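Local coordinates for protein beta-n-acetylhexosaminidase (Streptococcus pneumoniae, PDB 4AZI) that hydrolyses terminal beta-linked N-acetylhexosamine residues from glycans, as an exo-acting family 20 glycoside hydrolase with a TIM-barrel catalytic module, at residues A[14-17]-A[18-21]; A[74-77]-A[78-82]. The protein carries 2 engineered substitutions. All coordinates share one frame; numbering follows the deposited sequence.

Interaction 1: A[14-17]-A[18-21]. With OAN (O-(2-acetamido-2-deoxy D-glucopyranosylidene) amino-N-phenylcarbamate), chain C.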
loop_
_atom_site.group_PDB
_atom_site.type_symbol
_atom_site.label_atom_id
_atom_site.label_comp_id
_atom_site.label_asym_id
_atom_site.label_seq_id
_atom_site.Cartn_x
_atom_site.Cartn_y
_atom_site.Cartn_z
ATOM N N SER A 14 -0.705 -1.762 5.837
ATOM C CA SER A 14 -0.058 -0.693 5.066
ATOM C C SER A 14 0.853 0.130 5.970
ATOM O O SER A 14 0.469 0.461 7.089
ATOM C CB SER A 14 -1.095 0.207 4.381
ATOM O OG SER A 14 -0.474 1.271 3.670
ATOM N N ILE A 15 2.050 0.444 5.469
ATOM C CA ILE A 15 3.053 1.231 6.195
ATOM C C ILE A 15 3.527 2.411 5.328
ATOM O O ILE A 15 4.081 2.216 4.237
ATOM C CB ILE A 15 4.276 0.360 6.614
ATOM C CG1 ILE A 15 3.888 -0.781 7.586
ATOM C CG2 ILE A 15 5.411 1.215 7.154
ATOM C CD1 ILE A 15 3.380 -0.365 8.962
ATOM N N ASP A 16 3.305 3.624 5.829
ATOM C CA ASP A 16 3.713 4.864 5.164
ATOM C C ASP A 16 5.224 5.078 5.329
ATOM O O ASP A 16 5.672 5.850 6.181
ATOM C CB ASP A 16 2.890 6.041 5.742
ATOM C CG ASP A 16 3.126 7.380 5.028
ATOM O OD1 ASP A 16 3.851 7.452 4.009
ATOM O OD2 ASP A 16 2.570 8.391 5.514
ATOM N N ALA A 17 6.008 4.375 4.512
ATOM C CA ALA A 17 7.462 4.559 4.488
ATOM C C ALA A 17 7.849 5.584 3.427
ATOM O O ALA A 17 8.990 5.624 2.963
ATOM C CB ALA A 17 8.172 3.235 4.252
ATOM N N GLY A 18 6.872 6.390 3.022
ATOM C CA GLY A 18 7.097 7.482 2.094
ATOM C C GLY A 18 7.428 8.756 2.841
ATOM O O GLY A 18 8.443 9.397 2.568
ATOM N N ARG A 19 6.575 9.130 3.790
ATOM C CA ARG A 19 6.828 10.324 4.585
ATOM C C ARG A 19 7.975 10.090 5.572
ATOM O O ARG A 19 8.749 11.009 5.875
ATOM C CB ARG A 19 5.570 10.742 5.349
ATOM C CG ARG A 19 4.435 11.244 4.474
ATOM C CD ARG A 19 3.323 11.789 5.356
ATOM N NE ARG A 19 2.200 12.347 4.598
ATOM C CZ ARG A 19 1.061 11.705 4.343
ATOM N NH1 ARG A 19 0.885 10.453 4.754
ATOM N NH2 ARG A 19 0.094 12.315 3.667
ATOM N N LYS A 20 8.081 8.857 6.061
ATOM C CA LYS A 20 8.998 8.540 7.159
ATOM C C LYS A 20 9.906 7.361 6.812
ATOM O O LYS A 20 9.468 6.396 6.179
ATOM C CB LYS A 20 8.190 8.248 8.423
ATOM C CG LYS A 20 8.997 8.089 9.703
ATOM C CD LYS A 20 8.063 7.887 10.890
ATOM C CE LYS A 20 8.833 7.486 12.147
ATOM N NZ LYS A 20 9.742 8.570 12.597
ATOM N N TYR A 21 11.171 7.441 7.229
ATOM C CA TYR A 21 12.127 6.361 6.971
ATOM C C TYR A 21 11.892 5.185 7.915
ATOM O O TYR A 21 11.731 5.367 9.125
ATOM C CB TYR A 21 13.584 6.857 7.054
ATOM C CG TYR A 21 14.619 5.787 6.751
ATOM C CD1 TYR A 21 14.994 5.497 5.437
ATOM C CD2 TYR A 21 15.219 5.061 7.779
ATOM C CE1 TYR A 21 15.934 4.511 5.159
ATOM C CE2 TYR A 21 16.160 4.072 7.514
ATOM C CZ TYR A 21 16.514 3.798 6.206
ATOM O OH TYR A 21 17.449 2.811 5.947
HETATM C CAH OAN C . -5.637 7.773 0.761
HETATM C CAG OAN C . -5.364 8.449 2.113
HETATM O OAN OAN C . -5.694 7.899 3.154
HETATM N NAI OAN C . -4.773 9.644 2.048
HETATM C CAB OAN C . -4.403 10.468 3.217
HETATM C CAC OAN C . -3.053 10.004 3.767
HETATM O OAJ OAN C . -1.999 10.601 3.001
HETATM C CAD OAN C . -2.897 10.376 5.234
HETATM O OAK OAN C . -1.613 9.934 5.653
HETATM C CAE OAN C . -3.982 9.665 6.057
HETATM C CAF OAN C . -3.971 9.993 7.553
HETATM O OAM OAN C . -4.289 11.373 7.763
HETATM O OAL OAN C . -5.323 9.916 5.557
HETATM C CAA OAN C . -5.492 10.454 4.311
HETATM N NAY OAN C . -6.672 10.974 4.048
HETATM O OAQ OAN C . -7.585 10.931 5.061
HETATM C CAP OAN C . -8.472 11.970 5.065
HETATM O OAR OAN C . -9.382 11.991 5.895
HETATM N NAO OAN C . -8.284 12.928 4.144
HETATM C CAS OAN C . -9.071 14.000 3.963
HETATM C CAT OAN C . -9.540 14.257 2.675
HETATM C CAU OAN C . -10.358 15.359 2.425
HETATM C CAV OAN C . -10.713 16.212 3.468
HETATM C CAW OAN C . -10.245 15.964 4.766
HETATM C CAX OAN C . -9.422 14.861 5.015
#

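Interaction 2: A[74-77]-A[78-82]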
loop_
_atom_site.group_PDB
_atom_site.type_symbol
_atom_site.label_atom_id
_atom_site.label_comp_id
_atom_site.label_asym_id
_atom_site.label_seq_id
_atom_site.Cartn_x
_atom_site.Cartn_y
_atom_site.Cartn_z
ATOM N N LYS A 74 20.810 12.198 -6.747
ATOM C CA LYS A 74 21.101 13.416 -5.989
ATOM C C LYS A 74 19.867 14.316 -5.867
ATOM O O LYS A 74 19.563 14.819 -4.786
ATOM C CB LYS A 74 22.278 14.169 -6.618
ATOM C CG LYS A 74 22.761 15.359 -5.807
ATOM C CD LYS A 74 24.183 15.761 -6.181
ATOM C CE LYS A 74 24.539 17.122 -5.600
ATOM N NZ LYS A 74 23.738 18.220 -6.211
ATOM N N ALA A 75 19.157 14.494 -6.978
ATOM C CA ALA A 75 17.951 15.309 -7.010
ATOM C C ALA A 75 16.857 14.773 -6.075
ATOM O O ALA A 75 16.270 15.535 -5.302
ATOM C CB ALA A 75 17.432 15.414 -8.437
ATOM N N ILE A 76 16.596 13.466 -6.158
ATOM C CA ILE A 76 15.593 12.795 -5.329
ATOM C C ILE A 76 15.947 12.867 -3.840
ATOM O O ILE A 76 15.095 13.181 -3.012
ATOM C CB ILE A 76 15.382 11.330 -5.767
ATOM C CG1 ILE A 76 14.679 11.289 -7.128
ATOM C CG2 ILE A 76 14.579 10.565 -4.716
ATOM C CD1 ILE A 76 14.580 9.899 -7.725
ATOM N N ILE A 77 17.202 12.581 -3.507
ATOM C CA ILE A 77 17.655 12.728 -2.127
ATOM C C ILE A 77 17.365 14.155 -1.632
ATOM O O ILE A 77 16.781 14.335 -0.560
ATOM C CB ILE A 77 19.131 12.308 -1.942
ATOM C CG1 ILE A 77 19.255 10.790 -2.123
ATOM C CG2 ILE A 77 19.631 12.703 -0.558
ATOM C CD1 ILE A 77 20.663 10.273 -2.349
ATOM N N GLU A 78 17.731 15.152 -2.434
ATOM C CA GLU A 78 17.414 16.553 -2.121
ATOM C C GLU A 78 15.919 16.845 -1.974
ATOM O O GLU A 78 15.514 17.534 -1.042
ATOM C CB GLU A 78 18.059 17.498 -3.135
ATOM C CG GLU A 78 19.513 17.807 -2.801
ATOM C CD GLU A 78 20.365 18.095 -4.023
ATOM O OE1 GLU A 78 19.807 18.256 -5.136
ATOM O OE2 GLU A 78 21.604 18.138 -3.871
ATOM N N GLY A 79 15.102 16.338 -2.894
ATOM C CA GLY A 79 13.644 16.468 -2.765
ATOM C C GLY A 79 13.122 15.842 -1.471
ATOM O O GLY A 79 12.277 16.416 -0.770
ATOM N N THR A 80 13.645 14.666 -1.139
ATOM C CA THR A 80 13.167 13.929 0.026
ATOM C C THR A 80 13.563 14.614 1.337
ATOM O O THR A 80 12.731 14.764 2.239
ATOM C CB THR A 80 13.583 12.444 -0.048
ATOM O OG1 THR A 80 12.885 11.833 -1.139
ATOM C CG2 THR A 80 13.252 11.701 1.242
ATOM N N LYS A 81 14.817 15.056 1.425
ATOM C CA LYS A 81 15.276 15.864 2.564
ATOM C C LYS A 81 14.527 17.200 2.695
ATOM O O LYS A 81 14.318 17.678 3.808
ATOM C CB LYS A 81 16.790 16.091 2.493
ATOM C CG LYS A 81 17.599 14.814 2.648
ATOM C CD LYS A 81 19.065 15.099 2.918
ATOM C CE LYS A 81 19.722 13.876 3.538
ATOM N NZ LYS A 81 21.190 14.054 3.672
ATOM N N ALA A 82 14.110 17.779 1.566
ATOM C CA ALA A 82 13.330 19.030 1.554
ATOM C C ALA A 82 11.911 18.844 2.083
ATOM O O ALA A 82 11.309 19.783 2.624
ATOM C CB ALA A 82 13.288 19.626 0.155
HETATM O O HOH W 1 21.425 18.340 -7.628
#

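Interaction 1: A[14-17]-A[18-21]
At the C-terminal end of strand 10-16, the first strand of the TIM barrel, Asp16 and Arg19 pair across a tight turn that brings Arg19 into the sugar-binding pocket, with Asp16 as its second-shell partner. Asp16 is the centre of an inverse gamma turn, closed by a 2.9 Å bond from Ala17 N to Ile15 O. With CG anti to the backbone N (chi1 -174°), the carboxylate lies beside the chain that follows and serves it with both oxygens. OD1 takes a nearly straight bond from Arg19 N (3.2 Å), which arrives from above the carboxylate plane, and a weak one from Gly18 N. Asp16 OD2 is met on its syn side, but tilted out of the carboxylate plane, by Arg19 NH1, 2.8 Å away, in a salt bridge at the guanidinium edge; the two planes stand 76° apart. Asn48 and Ala330 bind the same carboxylate, and Asp49 holds Arg19 NE, so the guanidinium is fixed in rotation as well as position. Its NH1 and NH2 reach the inhibitor's sugar ring: NH1 lies 2.7 Å from OAK in a weak, bent bond, while the straighter contact runs from Arg19 NH2 to OAJ at 2.8 Å.

Interaction 2: A[74-77]-A[78-82]
Lys74 and Glu78, one turn apart on helix 69-83, cross at an angle on the outer side of the helix and close an i to i+4 salt bridge. Lys74 leaves with CG anti to the backbone N (chi1 -173°), runs out extended and bends only at its last torsion, which swings NZ back to the extended glutamate. There Lys74 NZ meets the syn lone pair of Glu78 OE2 at 3.2 Å. The carboxylate also lies against the lysine's aliphatic part, with Glu78 OE2 3.6 Å from Lys74 CG. A water completes the clasp: it accepts from Lys74 NZ at 2.7 Å and donates to Glu78 OE1 at 3.0 Å, so both carboxylate oxygens are engaged. Beneath this pair the main chain is regular alpha-helix, Glu78 N bonding to Lys74 O and the next three amides following suit.

The other flank is buried. Thr80 sets OG1 beside its own backbone N (chi1 -67°), and this hydroxyl, 4.2 Å from Ile76 CG2, is hydrogen-bonded to Leu51 O in a neighbouring loop. Ile76 packs on Leu51 and Met58, while Ala75 touches Ala127 of helix 122-130. The helix is therefore amphipathic here: one flank is set against these loop residues and helix 122-130, the other carries a direct, water-braced ion pair whose attraction solvent probably screens, as Lys74 is exposed.

Along the chain, the two contacts come in series, each joining consecutive residues, and neither nests in nor crosses the other. Interaction 1 closes the turn that leads from strand 10-16 into the loop before helix 24-37, at the C-terminal end of the barrel, where the inhibitor binds. The chain then passes through helix 24-37, strand 41-45 and the small antiparallel hairpin 60-62/65-67 before interaction 2 spans successive turns of helix 69-83. The centres of interactions 1 and 2 are about 16 Å apart, and the two do not touch. The loop after strand 41-45 joins them: it contacts Asp16 and Arg19 through Asn48 and Asp49, Leu51 meets Thr80, and Arg52 reaches both.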